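Local atomic coordinates of P35 antigen (Borrelia burgdorferi, PDB entry 4ALY), a protein that is an outer surface lipoprotein of the Lyme disease spirochaete that is critical for infection after a tick bite, though its molecular activity is not established. Residues D93-F103 with R132-E143; L165-R173 with L248-F257. All blocks are in the same frame, centred on the assembly; numbering follows the deposited sequence.

Helix 70-95 opens the modelled chain, and where it gives way to a loop interaction 1 begins: residues 93-103 lie against 132-143, closing an excursion of 28 residues that carries the short helix 106-110. The chain then runs through helix 143-157 into helix 163-189, where interaction 2 opens; its partner arrives only after the long helix 200-233, at the break between helices 241-250 and 254-275. The two closures therefore follow one another without nesting or crossing. Their centres are about 20 Å apart, yet they touch, Leu135 CD1 lying 3.3 Å from Leu170 O, so the 129-137 helix packs directly on helix 163-189.

Interaction 1. Residues D93-F103 with R132-E143; sequences DSSRGEPNDQF and RRMLYTSLNFNE. With SO4 (sulfate ion), chain D.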
loop_
_atom_site.group_PDB
_atom_site.type_symbol
_atom_site.label_atom_id
_atom_site.label_comp_id
_atom_site.label_asym_id
_atom_site.label_seq_id
_atom_site.Cartn_x
_atom_site.Cartn_y
_atom_site.Cartn_z
ATOM N N ASP A 93 -9.497 6.690 8.711
ATOM C CA ASP A 93 -8.997 5.356 8.913
ATOM C C ASP A 93 -8.194 5.235 10.197
ATOM O O ASP A 93 -8.331 4.293 10.968
ATOM C CB ASP A 93 -8.155 4.907 7.740
ATOM C CG ASP A 93 -9.001 4.548 6.568
ATOM O OD1 ASP A 93 -10.243 4.553 6.770
ATOM O OD2 ASP A 93 -8.443 4.253 5.473
ATOM N N SER A 94 -7.386 6.232 10.434
ATOM C CA SER A 94 -6.572 6.226 11.593
ATOM C C SER A 94 -7.408 6.269 12.855
ATOM O O SER A 94 -6.964 5.811 13.920
ATOM C CB SER A 94 -5.672 7.427 11.536
ATOM O OG SER A 94 -5.118 7.592 12.759
ATOM N N SER A 95 -8.614 6.801 12.795
ATOM C CA SER A 95 -9.350 6.810 14.028
ATOM C C SER A 95 -10.214 5.542 14.197
ATOM O O SER A 95 -10.810 5.334 15.245
ATOM C CB SER A 95 -10.141 8.105 14.153
ATOM O OG SER A 95 -11.295 7.954 13.373
ATOM N N ARG A 96 -10.212 4.652 13.193
ATOM C CA ARG A 96 -10.849 3.340 13.304
ATOM C C ARG A 96 -10.227 2.366 14.283
ATOM O O ARG A 96 -10.940 1.498 14.808
ATOM C CB ARG A 96 -11.038 2.698 11.926
ATOM C CG ARG A 96 -11.966 3.502 11.004
ATOM C CD ARG A 96 -11.936 2.933 9.596
ATOM N NE ARG A 96 -12.612 3.763 8.587
ATOM C CZ ARG A 96 -13.938 3.930 8.457
ATOM N NH1 ARG A 96 -14.811 3.351 9.276
ATOM N NH2 ARG A 96 -14.403 4.693 7.495
ATOM N N GLY A 97 -8.942 2.570 14.623
ATOM C CA GLY A 97 -8.174 1.668 15.504
ATOM C C GLY A 97 -8.157 0.293 14.884
ATOM O O GLY A 97 -8.240 0.159 13.683
ATOM N N GLU A 98 -8.235 -0.736 15.706
ATOM C CA GLU A 98 -8.140 -2.104 15.211
ATOM C C GLU A 98 -8.367 -2.871 16.467
ATOM O O GLU A 98 -8.162 -2.322 17.552
ATOM C CB GLU A 98 -6.695 -2.384 14.640
ATOM C CG GLU A 98 -5.553 -2.413 15.677
ATOM C CD GLU A 98 -4.140 -2.234 15.077
ATOM O OE1 GLU A 98 -3.708 -2.956 14.119
ATOM O OE2 GLU A 98 -3.436 -1.352 15.592
ATOM N N PRO A 99 -8.714 -4.139 16.353
ATOM C CA PRO A 99 -8.873 -5.062 17.458
ATOM C C PRO A 99 -7.505 -5.438 18.042
ATOM O O PRO A 99 -6.500 -5.153 17.397
ATOM C CB PRO A 99 -9.376 -6.306 16.753
ATOM C CG PRO A 99 -9.932 -5.811 15.477
ATOM C CD PRO A 99 -8.885 -4.853 15.086
ATOM N N ASN A 100 -7.470 -6.076 19.215
ATOM C CA ASN A 100 -6.190 -6.515 19.787
ATOM C C ASN A 100 -5.631 -7.565 18.866
ATOM O O ASN A 100 -4.445 -7.705 18.775
ATOM C CB ASN A 100 -6.347 -7.198 21.166
ATOM C CG ASN A 100 -6.906 -6.249 22.220
ATOM O OD1 ASN A 100 -6.644 -5.047 22.162
ATOM N ND2 ASN A 100 -7.706 -6.790 23.199
ATOM N N ASP A 101 -6.515 -8.333 18.233
ATOM C CA ASP A 101 -6.073 -9.361 17.340
ATOM C C ASP A 101 -5.651 -8.834 15.927
ATOM O O ASP A 101 -5.368 -9.625 15.039
ATOM C CB ASP A 101 -7.032 -10.555 17.340
ATOM C CG ASP A 101 -8.206 -10.424 16.332
ATOM O OD1 ASP A 101 -8.518 -9.322 15.796
ATOM O OD2 ASP A 101 -8.867 -11.487 16.143
ATOM N N GLN A 102 -5.547 -7.515 15.761
ATOM C CA GLN A 102 -5.095 -6.911 14.480
ATOM C C GLN A 102 -5.747 -7.546 13.271
ATOM O O GLN A 102 -5.085 -7.953 12.271
ATOM C CB GLN A 102 -3.570 -6.881 14.429
ATOM C CG GLN A 102 -3.088 -6.099 15.628
ATOM C CD GLN A 102 -1.603 -6.139 15.844
ATOM O OE1 GLN A 102 -0.858 -6.907 15.201
ATOM N NE2 GLN A 102 -1.139 -5.246 16.712
ATOM N N PHE A 103 -7.076 -7.640 13.357
ATOM C CA PHE A 103 -7.900 -8.173 12.284
ATOM C C PHE A 103 -7.511 -9.592 11.983
ATOM O O PHE A 103 -7.589 -10.054 10.810
ATOM C CB PHE A 103 -7.881 -7.277 11.049
ATOM C CG PHE A 103 -8.633 -5.993 11.253
ATOM C CD1 PHE A 103 -9.996 -6.024 11.508
ATOM C CD2 PHE A 103 -8.017 -4.775 11.166
ATOM C CE1 PHE A 103 -10.719 -4.859 11.709
ATOM C CE2 PHE A 103 -8.746 -3.577 11.369
ATOM C CZ PHE A 103 -10.109 -3.639 11.654
ATOM N N ARG A 132 0.848 -0.457 10.274
ATOM C CA ARG A 132 -0.288 -1.310 10.206
ATOM C C ARG A 132 -1.543 -0.608 9.556
ATOM O O ARG A 132 -2.158 -1.148 8.621
ATOM C CB ARG A 132 -0.570 -1.807 11.577
ATOM C CG ARG A 132 -0.147 -3.204 11.832
ATOM C CD ARG A 132 -0.819 -3.632 13.143
ATOM N NE ARG A 132 0.330 -3.478 13.961
ATOM C CZ ARG A 132 0.443 -2.846 15.114
ATOM N NH1 ARG A 132 -0.599 -2.332 15.766
ATOM N NH2 ARG A 132 1.662 -2.873 15.625
ATOM N N ARG A 133 -1.907 0.567 10.054
ATOM C CA ARG A 133 -3.012 1.399 9.544
ATOM C C ARG A 133 -2.894 1.634 8.011
ATOM O O ARG A 133 -3.880 1.380 7.216
ATOM C CB ARG A 133 -3.117 2.733 10.342
ATOM C CG ARG A 133 -4.496 3.458 10.199
ATOM C CD ARG A 133 -4.619 4.184 8.843
ATOM N NE ARG A 133 -3.479 5.057 8.615
ATOM C CZ ARG A 133 -3.127 5.475 7.414
ATOM N NH1 ARG A 133 -3.814 5.040 6.387
ATOM N NH2 ARG A 133 -2.092 6.283 7.224
ATOM N N MET A 134 -1.689 2.007 7.560
ATOM C CA MET A 134 -1.431 2.251 6.104
ATOM C C MET A 134 -1.662 0.937 5.366
ATOM O O MET A 134 -2.256 0.900 4.324
ATOM C CB MET A 134 -0.019 2.769 5.884
ATOM C CG MET A 134 0.087 4.251 5.550
ATOM S SD MET A 134 1.695 4.879 6.034
ATOM C CE MET A 134 1.420 6.655 6.174
ATOM N N LEU A 135 -1.248 -0.176 5.938
ATOM C CA LEU A 135 -1.529 -1.414 5.282
ATOM C C LEU A 135 -3.077 -1.634 5.128
ATOM O O LEU A 135 -3.539 -2.111 4.082
ATOM C CB LEU A 135 -0.921 -2.540 6.089
ATOM C CG LEU A 135 -1.200 -3.945 5.586
ATOM C CD1 LEU A 135 -0.667 -4.153 4.144
ATOM C CD2 LEU A 135 -0.537 -4.906 6.609
ATOM N N TYR A 136 -3.862 -1.300 6.170
ATOM C CA TYR A 136 -5.309 -1.565 6.143
ATOM C C TYR A 136 -5.968 -0.635 5.114
ATOM O O TYR A 136 -6.827 -1.059 4.343
ATOM C CB TYR A 136 -5.942 -1.333 7.531
ATOM C CG TYR A 136 -5.390 -2.136 8.696
ATOM C CD1 TYR A 136 -4.913 -3.443 8.532
ATOM C CD2 TYR A 136 -5.340 -1.586 9.974
ATOM C CE1 TYR A 136 -4.446 -4.190 9.605
ATOM C CE2 TYR A 136 -4.827 -2.295 11.047
ATOM C CZ TYR A 136 -4.406 -3.628 10.855
ATOM O OH TYR A 136 -3.919 -4.375 11.933
ATOM N N THR A 137 -5.558 0.628 5.114
ATOM C CA THR A 137 -5.970 1.589 4.137
ATOM C C THR A 137 -5.639 1.126 2.710
ATOM O O THR A 137 -6.420 1.424 1.786
ATOM C CB THR A 137 -5.306 2.936 4.442
ATOM O OG1 THR A 137 -5.713 3.337 5.750
ATOM C CG2 THR A 137 -5.718 4.009 3.498
ATOM N N SER A 138 -4.571 0.328 2.542
ATOM C CA SER A 138 -4.136 -0.057 1.200
ATOM C C SER A 138 -5.122 -1.020 0.621
ATOM O O SER A 138 -5.125 -1.318 -0.585
ATOM C CB SER A 138 -2.704 -0.630 1.215
ATOM O OG SER A 138 -2.665 -2.007 1.560
ATOM N N LEU A 139 -5.942 -1.560 1.502
ATOM C CA LEU A 139 -6.996 -2.485 1.086
ATOM C C LEU A 139 -8.339 -1.730 1.331
ATOM O O LEU A 139 -9.366 -2.354 1.686
ATOM C CB LEU A 139 -6.882 -3.808 1.924
ATOM C CG LEU A 139 -5.753 -4.791 1.570
ATOM C CD1 LEU A 139 -5.274 -5.818 2.652
ATOM C CD2 LEU A 139 -6.126 -5.469 0.261
ATOM N N ASN A 140 -8.287 -0.389 1.242
ATOM C CA ASN A 140 -9.508 0.435 1.429
ATOM C C ASN A 140 -10.218 0.287 2.780
ATOM O O ASN A 140 -11.382 0.583 2.914
ATOM C CB ASN A 140 -10.514 0.186 0.268
ATOM C CG ASN A 140 -10.012 0.726 -1.075
ATOM O OD1 ASN A 140 -9.109 1.535 -1.141
ATOM N ND2 ASN A 140 -10.593 0.268 -2.127
ATOM N N PHE A 141 -9.510 -0.223 3.767
ATOM C CA PHE A 141 -10.048 -0.424 5.127
ATOM C C PHE A 141 -11.327 -1.247 5.074
ATOM O O PHE A 141 -12.273 -1.074 5.825
ATOM C CB PHE A 141 -10.221 0.886 5.950
ATOM C CG PHE A 141 -9.716 0.745 7.362
ATOM C CD1 PHE A 141 -10.481 0.106 8.315
ATOM C CD2 PHE A 141 -8.403 1.189 7.717
ATOM C CE1 PHE A 141 -9.995 -0.065 9.598
ATOM C CE2 PHE A 141 -7.923 0.996 8.985
ATOM C CZ PHE A 141 -8.722 0.396 9.935
ATOM N N ASN A 142 -11.319 -2.215 4.187
ATOM C CA ASN A 142 -12.403 -3.112 4.143
ATOM C C ASN A 142 -12.089 -4.202 5.078
ATOM O O ASN A 142 -11.414 -5.180 4.695
ATOM C CB ASN A 142 -12.493 -3.708 2.777
ATOM C CG ASN A 142 -13.618 -4.669 2.679
ATOM O OD1 ASN A 142 -13.872 -5.485 3.589
ATOM N ND2 ASN A 142 -14.301 -4.592 1.595
ATOM N N GLU A 143 -12.611 -4.082 6.292
ATOM C CA GLU A 143 -12.196 -4.995 7.350
ATOM C C GLU A 143 -12.477 -6.456 7.005
ATOM O O GLU A 143 -11.836 -7.346 7.559
ATOM C CB GLU A 143 -12.822 -4.569 8.663
ATOM C CG GLU A 143 -12.483 -3.112 9.015
ATOM C CD GLU A 143 -13.192 -2.613 10.258
ATOM O OE1 GLU A 143 -13.874 -3.395 10.950
ATOM O OE2 GLU A 143 -13.098 -1.414 10.551
HETATM S S SO4 D . -14.121 -1.331 -1.173
HETATM O O1 SO4 D . -14.355 -1.296 0.293
HETATM O O2 SO4 D . -13.220 -2.466 -1.553
HETATM O O3 SO4 D . -13.536 -0.035 -1.590
HETATM O O4 SO4 D . -15.432 -1.466 -1.845
#
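Phe103, Phe141 and Asp93 lose the most surface where the end of helix 70-95 and the loop after it pass over helix 129-137. Phe103 turns the edge of its ring to one face of Tyr136 in a T-shaped stack, the centroids 5.2 Å apart and the planes at 89°. The far rim of Phe103 reaches Phe141 and the Glu143 side chain, its CZ lying 3.5 Å from Glu143 CD, while Pro99 CD covers one face of the same ring.

Phe141 receives Arg96 over a face: Arg96 CD stands 3.7 Å from the ring centroid in a CH-pi contact. The Arg96 chain runs on past the ring, and its NE meets Asp93 OD1 at 3.1 Å in a salt bridge, on the anti side of the carboxylate. With CG anti to its carbonyl carbon (chi1 -76°), Asp93 brings its carboxylate against Phe141 and sets OD2 2.9 Å from Thr137 OG1. Arg133 NH1 donates to Thr137 OG1 at 2.6 Å, and the Arg133 stem lies along Asp93 and Ser94.

At the other end Glu98 grips two partners. Tyr136 OH donates to Glu98 OE1 at 2.6 Å, nearly in line with the C-O bond, and OE2 forms a salt bridge with Arg132 NH1, which approaches from above the carboxylate plane. Gln102 NE2 lies over one face of the Arg132 guanidinium, toward its rim, as a second donor that bonds instead to Asp124 O; Arg132 NH2 donates to Phe123 O.

A Schellman motif with Asn140 at C-prime ends helix 129-137 and turns the chain toward helix 143-157, whose Ile146 touches both Phe103 and Tyr136. Phe110 of helix 106-110 packs on Tyr136 and Arg132, while Met134 and Thr137 touch side chains of helix 163-189, whose Glu182 forms a salt bridge with Arg133.

Interaction 2. Residues L165-R173 with L248-F257; sequences LVKETLINR and LRSKNSRAQF. With SO4 (sulfate ion), chain C.
Phe257 is the knob in a hole made by the stems and backbone of Glu168, Thr169, Asn172 and Arg173. Glu168 lays its methylene CG over the ring face, 3.8 Å from the centroid, a CH-pi contact, and Leu165 CD1 comes to the ring edge. In the apolar packing Leu165 and Leu248 meet tip to tip, with CG of Leu165 3.8 Å from CD2 of Leu248; in both, CG stands anti to the backbone N (chi1 179° and -176°), which turns the branches toward each other.

The hydrogen bonds that cross the contact converge on one oxygen. Arg173 grips Asn252 OD1 side-on, NE at 3.1 Å running nearly along the carbonyl direction and NH2 at 2.8 Å coming from above its plane. Asn252 ND2 in turn donates to Leu248 O, which fixes the amide's rotation, and Asp223 of helix 200-233 gives the guanidinium an acidic partner.

Charged pairing is looser: Glu168 OE2 and Arg249 NH2 form a long salt bridge of 3.9 Å. One face of the Arg249 guanidinium rests on Leu165 and the other on Arg254, whose NH2 makes a weak hydrogen bond to a sulfate ion, probably from the crystallisation liquor.

Ser253 and Gln256 form a capping box at the start of helix 254-275, and the turn between helices 241-250 and 254-275 packs by knob-into-hole contact on helix 163-189, in an all-helical fold of the Borrelia CRASP-1 family.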
loop_
_atom_site.group_PDB
_atom_site.type_symbol
_atom_site.label_atom_id
_atom_site.label_comp_id
_atom_site.label_asym_id
_atom_site.label_seq_id
_atom_site.Cartn_x
_atom_site.Cartn_y
_atom_site.Cartn_z
ATOM N N LEU A 165 7.702 -14.420 1.896
ATOM C CA LEU A 165 6.881 -13.900 0.808
ATOM C C LEU A 165 5.611 -13.130 1.307
ATOM O O LEU A 165 5.238 -12.092 0.702
ATOM C CB LEU A 165 6.524 -15.017 -0.104
ATOM C CG LEU A 165 5.660 -14.626 -1.277
ATOM C CD1 LEU A 165 6.385 -13.618 -2.188
ATOM C CD2 LEU A 165 5.382 -15.940 -1.995
ATOM N N VAL A 166 5.055 -13.593 2.441
ATOM C CA VAL A 166 3.959 -12.919 3.164
ATOM C C VAL A 166 4.265 -11.511 3.578
ATOM O O VAL A 166 3.552 -10.583 3.215
ATOM C CB VAL A 166 3.469 -13.738 4.370
ATOM C CG1 VAL A 166 2.498 -12.921 5.213
ATOM C CG2 VAL A 166 2.845 -15.041 3.872
ATOM N N LYS A 167 5.366 -11.357 4.287
ATOM C CA LYS A 167 5.923 -10.076 4.647
ATOM C C LYS A 167 6.138 -9.217 3.366
ATOM O O LYS A 167 5.527 -8.147 3.228
ATOM C CB LYS A 167 7.218 -10.335 5.446
ATOM C CG LYS A 167 7.903 -9.111 5.975
ATOM C CD LYS A 167 8.868 -8.571 4.941
ATOM C CE LYS A 167 9.440 -7.239 5.421
ATOM N NZ LYS A 167 9.884 -6.473 4.218
ATOM N N GLU A 168 6.934 -9.715 2.411
ATOM C CA GLU A 168 7.274 -8.970 1.176
ATOM C C GLU A 168 5.932 -8.439 0.579
ATOM O O GLU A 168 5.747 -7.234 0.333
ATOM C CB GLU A 168 7.948 -9.967 0.199
ATOM C CG GLU A 168 9.151 -9.619 -0.699
ATOM C CD GLU A 168 10.004 -10.883 -1.063
ATOM O OE1 GLU A 168 10.723 -11.415 -0.149
ATOM O OE2 GLU A 168 9.981 -11.381 -2.251
ATOM N N THR A 169 4.989 -9.342 0.381
ATOM C CA THR A 169 3.696 -9.009 -0.199
ATOM C C THR A 169 2.962 -7.873 0.558
ATOM O O THR A 169 2.464 -6.949 -0.054
ATOM C CB THR A 169 2.839 -10.273 -0.212
ATOM O OG1 THR A 169 3.522 -11.299 -0.975
ATOM C CG2 THR A 169 1.473 -9.991 -0.732
ATOM N N LEU A 170 2.963 -7.928 1.891
ATOM C CA LEU A 170 2.158 -7.029 2.668
ATOM C C LEU A 170 2.879 -5.688 2.793
ATOM O O LEU A 170 2.284 -4.605 2.751
ATOM C CB LEU A 170 1.864 -7.655 4.051
ATOM C CG LEU A 170 0.800 -8.767 4.181
ATOM C CD1 LEU A 170 0.654 -9.210 5.650
ATOM C CD2 LEU A 170 -0.557 -8.320 3.635
ATOM N N ILE A 171 4.182 -5.766 2.940
ATOM C CA ILE A 171 4.936 -4.581 3.250
ATOM C C ILE A 171 5.514 -3.893 2.016
ATOM O O ILE A 171 5.360 -2.691 1.841
ATOM C CB ILE A 171 6.012 -4.942 4.282
ATOM C CG1 ILE A 171 5.241 -5.367 5.557
ATOM C CG2 ILE A 171 7.007 -3.770 4.445
ATOM C CD1 ILE A 171 6.110 -5.660 6.752
ATOM N N ASN A 172 6.144 -4.661 1.155
ATOM C CA ASN A 172 6.870 -4.078 0.044
ATOM C C ASN A 172 5.924 -3.817 -1.087
ATOM O O ASN A 172 6.208 -2.917 -1.886
ATOM C CB ASN A 172 7.972 -5.012 -0.412
ATOM C CG ASN A 172 9.031 -5.239 0.667
ATOM O OD1 ASN A 172 10.140 -4.853 0.466
ATOM N ND2 ASN A 172 8.675 -5.820 1.810
ATOM N N ARG A 173 4.799 -4.574 -1.133
ATOM C CA ARG A 173 3.736 -4.257 -2.055
ATOM C C ARG A 173 2.620 -3.357 -1.431
ATOM O O ARG A 173 2.579 -2.170 -1.733
ATOM C CB ARG A 173 3.215 -5.461 -2.927
ATOM C CG ARG A 173 1.952 -5.084 -3.679
ATOM C CD ARG A 173 1.700 -5.429 -5.158
ATOM N NE ARG A 173 1.305 -6.801 -5.352
ATOM C CZ ARG A 173 0.419 -7.232 -6.251
ATOM N NH1 ARG A 173 -0.240 -6.410 -7.059
ATOM N NH2 ARG A 173 0.190 -8.537 -6.325
ATOM N N LEU A 248 0.204 -17.554 -4.340
ATOM C CA LEU A 248 0.655 -16.221 -3.939
ATOM C C LEU A 248 1.804 -15.670 -4.828
ATOM O O LEU A 248 1.766 -14.499 -5.251
ATOM C CB LEU A 248 1.049 -16.230 -2.447
ATOM C CG LEU A 248 1.475 -14.835 -1.841
ATOM C CD1 LEU A 248 0.365 -13.778 -2.096
ATOM C CD2 LEU A 248 1.947 -14.865 -0.382
ATOM N N ARG A 249 2.827 -16.504 -5.067
ATOM C CA ARG A 249 3.991 -16.254 -5.949
ATOM C C ARG A 249 3.571 -15.884 -7.368
ATOM O O ARG A 249 4.133 -14.999 -7.967
ATOM C CB ARG A 249 4.788 -17.558 -6.062
ATOM C CG ARG A 249 6.311 -17.519 -6.259
ATOM C CD ARG A 249 6.853 -16.278 -6.904
ATOM N NE ARG A 249 7.552 -15.282 -6.042
ATOM C CZ ARG A 249 8.282 -15.516 -4.956
ATOM N NH1 ARG A 249 8.444 -16.728 -4.497
ATOM N NH2 ARG A 249 8.861 -14.527 -4.327
ATOM N N SER A 250 2.559 -16.523 -7.918
ATOM C CA SER A 250 2.221 -16.211 -9.296
ATOM C C SER A 250 1.863 -14.733 -9.558
ATOM O O SER A 250 2.065 -14.211 -10.672
ATOM C CB SER A 250 1.150 -17.198 -9.825
ATOM O OG SER A 250 -0.005 -17.163 -9.035
ATOM N N LYS A 251 1.350 -14.052 -8.531
ATOM C CA LYS A 251 0.956 -12.642 -8.634
ATOM C C LYS A 251 2.021 -11.754 -8.033
ATOM O O LYS A 251 1.881 -10.521 -7.987
ATOM C CB LYS A 251 -0.375 -12.412 -7.912
ATOM C CG LYS A 251 -1.484 -13.319 -8.412
ATOM C CD LYS A 251 -2.246 -13.916 -7.232
ATOM C CE LYS A 251 -3.382 -14.855 -7.659
ATOM N NZ LYS A 251 -4.115 -14.420 -8.885
ATOM N N ASN A 252 3.082 -12.351 -7.523
ATOM C CA ASN A 252 4.075 -11.527 -6.884
ATOM C C ASN A 252 5.454 -12.097 -7.233
ATOM O O ASN A 252 6.072 -12.745 -6.394
ATOM C CB ASN A 252 3.852 -11.499 -5.347
ATOM C CG ASN A 252 2.503 -10.869 -4.938
ATOM O OD1 ASN A 252 2.363 -9.645 -4.916
ATOM N ND2 ASN A 252 1.529 -11.697 -4.598
ATOM N N SER A 253 5.932 -11.885 -8.473
ATOM C CA SER A 253 7.232 -12.490 -8.886
ATOM C C SER A 253 8.270 -11.600 -8.295
ATOM O O SER A 253 7.923 -10.529 -7.834
ATOM C CB SER A 253 7.389 -12.655 -10.408
ATOM O OG SER A 253 7.523 -11.416 -11.051
ATOM N N ARG A 254 9.513 -12.060 -8.231
ATOM C CA ARG A 254 10.601 -11.287 -7.664
ATOM C C ARG A 254 10.862 -10.035 -8.495
ATOM O O ARG A 254 11.143 -8.948 -7.958
ATOM C CB ARG A 254 11.877 -12.146 -7.558
ATOM C CG ARG A 254 11.915 -13.037 -6.314
ATOM C CD ARG A 254 13.038 -14.061 -6.375
ATOM N NE ARG A 254 12.827 -15.305 -5.596
ATOM C CZ ARG A 254 12.032 -16.341 -5.942
ATOM N NH1 ARG A 254 11.215 -16.296 -6.997
ATOM N NH2 ARG A 254 12.021 -17.434 -5.191
ATOM N N ALA A 255 10.743 -10.164 -9.804
ATOM C CA ALA A 255 10.933 -8.991 -10.651
ATOM C C ALA A 255 9.783 -7.982 -10.440
ATOM O O ALA A 255 9.998 -6.755 -10.472
ATOM C CB ALA A 255 11.077 -9.382 -12.120
ATOM N N GLN A 256 8.572 -8.495 -10.249
ATOM C CA GLN A 256 7.408 -7.634 -10.002
ATOM C C GLN A 256 7.567 -6.809 -8.714
ATOM O O GLN A 256 7.110 -5.686 -8.657
ATOM C CB GLN A 256 6.137 -8.464 -9.927
ATOM C CG GLN A 256 5.567 -8.953 -11.238
ATOM C CD GLN A 256 4.347 -9.842 -11.004
ATOM O OE1 GLN A 256 4.382 -10.787 -10.180
ATOM N NE2 GLN A 256 3.256 -9.564 -11.742
ATOM N N PHE A 257 8.282 -7.330 -7.706
ATOM C CA PHE A 257 8.608 -6.498 -6.526
ATOM C C PHE A 257 9.595 -5.395 -6.868
ATOM O O PHE A 257 9.391 -4.198 -6.523
ATOM C CB PHE A 257 9.161 -7.326 -5.330
ATOM C CG PHE A 257 8.099 -8.092 -4.558
ATOM C CD1 PHE A 257 7.170 -7.425 -3.724
ATOM C CD2 PHE A 257 8.030 -9.487 -4.650
ATOM C CE1 PHE A 257 6.221 -8.142 -2.999
ATOM C CE2 PHE A 257 7.076 -10.202 -3.963
ATOM C CZ PHE A 257 6.171 -9.536 -3.129
HETATM S S SO4 C . 9.270 -19.293 -3.577
HETATM O O1 SO4 C . 9.506 -18.077 -2.790
HETATM O O2 SO4 C . 10.521 -19.429 -4.301
HETATM O O3 SO4 C . 8.156 -19.232 -4.554
HETATM O O4 SO4 C . 8.993 -20.380 -2.580
#